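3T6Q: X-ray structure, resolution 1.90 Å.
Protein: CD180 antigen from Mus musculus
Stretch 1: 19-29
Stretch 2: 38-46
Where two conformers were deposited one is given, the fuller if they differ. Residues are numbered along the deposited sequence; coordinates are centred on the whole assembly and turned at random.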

# COMPACT_ATOMS: atom_id res chain seq x y z
N CYS A 19 11.16 -18.28 17.52
CA CYS A 19 11.08 -17.16 18.45
C CYS A 19 9.90 -16.23 18.12
O CYS A 19 9.94 -15.04 18.48
CB CYS A 19 12.35 -16.34 18.38
SG CYS A 19 13.84 -17.34 18.24
N GLU A 20 8.89 -16.75 17.44
CA GLU A 20 7.76 -15.91 17.00
C GLU A 20 7.03 -15.30 18.18
O GLU A 20 6.85 -15.97 19.20
CB GLU A 20 6.74 -16.72 16.20
CG GLU A 20 7.24 -17.24 14.88
CD GLU A 20 6.16 -18.01 14.13
OE1 GLU A 20 5.52 -18.89 14.75
OE2 GLU A 20 5.95 -17.73 12.93
N ASN A 21 6.60 -14.05 18.04
CA ASN A 21 5.70 -13.41 19.02
C ASN A 21 6.26 -13.14 20.39
O ASN A 21 5.48 -13.02 21.34
CB ASN A 21 4.44 -14.25 19.24
CG ASN A 21 3.49 -14.16 18.11
OD1 ASN A 21 3.19 -13.07 17.64
ND2 ASN A 21 3.01 -15.32 17.64
N LEU A 22 7.58 -13.06 20.52
CA LEU A 22 8.21 -12.83 21.83
C LEU A 22 8.58 -11.37 22.12
O LEU A 22 9.21 -11.09 23.14
CB LEU A 22 9.42 -13.75 21.99
CG LEU A 22 9.02 -15.23 22.11
CD1 LEU A 22 10.24 -16.14 22.00
CD2 LEU A 22 8.29 -15.43 23.44
N GLY A 23 8.18 -10.44 21.25
CA GLY A 23 8.50 -9.00 21.40
C GLY A 23 9.99 -8.66 21.38
O GLY A 23 10.40 -7.69 22.01
N LEU A 24 10.81 -9.41 20.64
CA LEU A 24 12.27 -9.27 20.71
C LEU A 24 12.82 -8.14 19.85
O LEU A 24 12.33 -7.93 18.74
CB LEU A 24 12.98 -10.58 20.35
CG LEU A 24 12.61 -11.87 21.09
CD1 LEU A 24 13.23 -13.06 20.38
CD2 LEU A 24 13.06 -11.81 22.54
N ASN A 25 13.81 -7.42 20.38
CA ASN A 25 14.48 -6.29 19.73
C ASN A 25 15.86 -6.66 19.22
O ASN A 25 16.52 -5.84 18.59
CB ASN A 25 14.63 -5.11 20.69
CG ASN A 25 13.29 -4.61 21.21
OD1 ASN A 25 12.37 -4.38 20.45
ND2 ASN A 25 13.21 -4.42 22.53
N GLU A 26 16.27 -7.90 19.43
CA GLU A 26 17.57 -8.37 18.92
C GLU A 26 17.55 -9.88 18.95
O GLU A 26 16.70 -10.49 19.60
CB GLU A 26 18.71 -7.86 19.82
CG GLU A 26 18.60 -8.33 21.26
CD GLU A 26 19.69 -7.75 22.17
OE1 GLU A 26 20.11 -8.46 23.11
OE2 GLU A 26 20.13 -6.60 21.95
N ILE A 27 18.50 -10.50 18.27
CA ILE A 27 18.59 -11.96 18.32
C ILE A 27 19.06 -12.40 19.70
O ILE A 27 20.05 -11.88 20.19
CB ILE A 27 19.56 -12.46 17.23
CG1 ILE A 27 18.90 -12.30 15.88
CG2 ILE A 27 19.93 -13.93 17.45
CD1 ILE A 27 19.90 -12.31 14.76
N PRO A 28 18.35 -13.34 20.35
CA PRO A 28 18.75 -13.69 21.71
C PRO A 28 20.16 -14.28 21.78
O PRO A 28 20.59 -15.04 20.89
CB PRO A 28 17.71 -14.73 22.11
CG PRO A 28 16.50 -14.32 21.34
CD PRO A 28 17.04 -13.91 20.01
N GLY A 29 20.89 -13.90 22.82
CA GLY A 29 22.26 -14.37 22.99
C GLY A 29 22.32 -15.87 23.20
O GLY A 29 23.32 -16.49 22.90
N LEU A 38 15.69 -20.08 11.45
CA LEU A 38 15.22 -19.14 12.46
C LEU A 38 13.86 -18.52 12.05
O LEU A 38 13.76 -17.82 11.03
CB LEU A 38 16.27 -18.02 12.67
CG LEU A 38 15.95 -17.15 13.91
CD1 LEU A 38 15.78 -17.99 15.16
CD2 LEU A 38 16.95 -16.03 14.13
N GLU A 39 12.84 -18.80 12.85
CA GLU A 39 11.48 -18.27 12.62
C GLU A 39 11.36 -17.15 13.60
O GLU A 39 11.20 -17.36 14.81
CB GLU A 39 10.47 -19.39 12.94
CG GLU A 39 10.89 -20.70 12.26
CD GLU A 39 9.96 -21.86 12.52
OE1 GLU A 39 9.07 -21.75 13.38
OE2 GLU A 39 10.12 -22.90 11.85
N PHE A 40 11.47 -15.93 13.10
CA PHE A 40 11.54 -14.78 13.98
C PHE A 40 10.34 -13.82 13.77
O PHE A 40 10.44 -12.64 14.12
CB PHE A 40 12.89 -14.06 13.71
CG PHE A 40 13.45 -13.34 14.93
CD1 PHE A 40 13.40 -11.95 15.02
CD2 PHE A 40 14.05 -14.05 15.95
CE1 PHE A 40 13.92 -11.28 16.14
CE2 PHE A 40 14.58 -13.40 17.07
CZ PHE A 40 14.51 -12.01 17.17
N SER A 41 9.25 -14.32 13.20
CA SER A 41 8.12 -13.44 12.87
C SER A 41 7.50 -12.81 14.10
O SER A 41 7.54 -13.37 15.19
CB SER A 41 7.03 -14.17 12.09
OG SER A 41 6.55 -15.29 12.79
N PHE A 42 6.92 -11.63 13.88
CA PHE A 42 6.13 -10.92 14.90
C PHE A 42 6.98 -10.47 16.09
O PHE A 42 6.52 -10.47 17.23
CB PHE A 42 4.92 -11.73 15.37
CG PHE A 42 3.91 -12.03 14.26
CD1 PHE A 42 3.88 -13.27 13.66
CD2 PHE A 42 2.99 -11.06 13.86
CE1 PHE A 42 2.96 -13.57 12.65
CE2 PHE A 42 2.04 -11.35 12.87
CZ PHE A 42 2.04 -12.59 12.25
N ASN A 43 8.22 -10.08 15.81
CA ASN A 43 9.03 -9.43 16.83
C ASN A 43 9.14 -7.95 16.50
O ASN A 43 8.25 -7.42 15.79
CB ASN A 43 10.38 -10.15 17.01
CG ASN A 43 10.21 -11.50 17.67
OD1 ASN A 43 10.48 -12.56 17.06
ND2 ASN A 43 9.71 -11.49 18.90
N VAL A 44 10.15 -7.28 17.02
CA VAL A 44 10.20 -5.81 16.92
C VAL A 44 11.61 -5.32 16.61
O VAL A 44 12.42 -5.12 17.53
CB VAL A 44 9.72 -5.11 18.22
CG1 VAL A 44 9.61 -3.60 17.97
CG2 VAL A 44 8.37 -5.67 18.68
N LEU A 45 11.87 -5.06 15.32
CA LEU A 45 13.20 -4.71 14.80
C LEU A 45 13.17 -3.46 13.92
O LEU A 45 13.28 -3.55 12.70
CB LEU A 45 13.78 -5.90 14.02
CG LEU A 45 13.89 -7.22 14.78
CD1 LEU A 45 14.22 -8.28 13.74
CD2 LEU A 45 14.96 -7.22 15.89
N PRO A 46 13.04 -2.26 14.54
CA PRO A 46 12.75 -1.07 13.74
C PRO A 46 13.82 -0.82 12.69
O PRO A 46 13.51 -0.39 11.57
CB PRO A 46 12.70 0.05 14.82
CG PRO A 46 12.20 -0.66 16.02
CD PRO A 46 12.90 -2.00 15.99
O HOH W 1 8.44 -17.21 12.12

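Three backbone hydrogen bonds tie the two stretches together. C19 N donates to E39 O at 2.9 Å, and N21 N donates to S41 O at 3.1 Å. Further along, the direction reverses, and V44 N donates to L24 O at 2.9 Å. All three are moderately bent, with angles at the hydrogen of 153° to 154°. The backbones stay near each other along this run: E20 CA lies 4.8 Å from S41 CA, and G23 CA lies 4.6 Å from N43 CA.

C19 to L22 form a type II turn, and N21 within it donates the second bond. The CA-to-CB bond of N43 points toward stretch 1. Its amide is probably turned over in the model, so its atom labels should be read with caution. As deposited, N43 ND2 is 3.1 Å from L22 N, 3.0 Å from G23 N and 2.9 Å from L24 N. The backbone of G23 has a positive phi, which by itself favours glycine.

At the side-chain level, E20 OE2 approaches S41 OG to 2.5 Å. Water 1 joins the same two residues: it donates to E20 OE2 at 2.7 Å and accepts from S41 N at 3.2 Å.

Weaker CA-H...O contacts supplement the backbone bonds. E20 CA is 3.1 Å from S41 O, and N25 CA is 3.2 Å from V44 O.

The apolar packing gathers at F40. Its CA-to-CB bond points away from stretch 1, but the ring end comes nearer. L24 CD1 lies 3.6 Å from F40 CE2, and C19 CB lies 3.7 Å from F40 CD2. At the ring edge, P28 CD is 3.9 Å from F40 CE2 and E26 O is 3.6 Å from F40 CZ. C19 SG also packs on L38 CD1 at 3.7 Å. L45 CD2 also reaches N25 O at 3.4 Å.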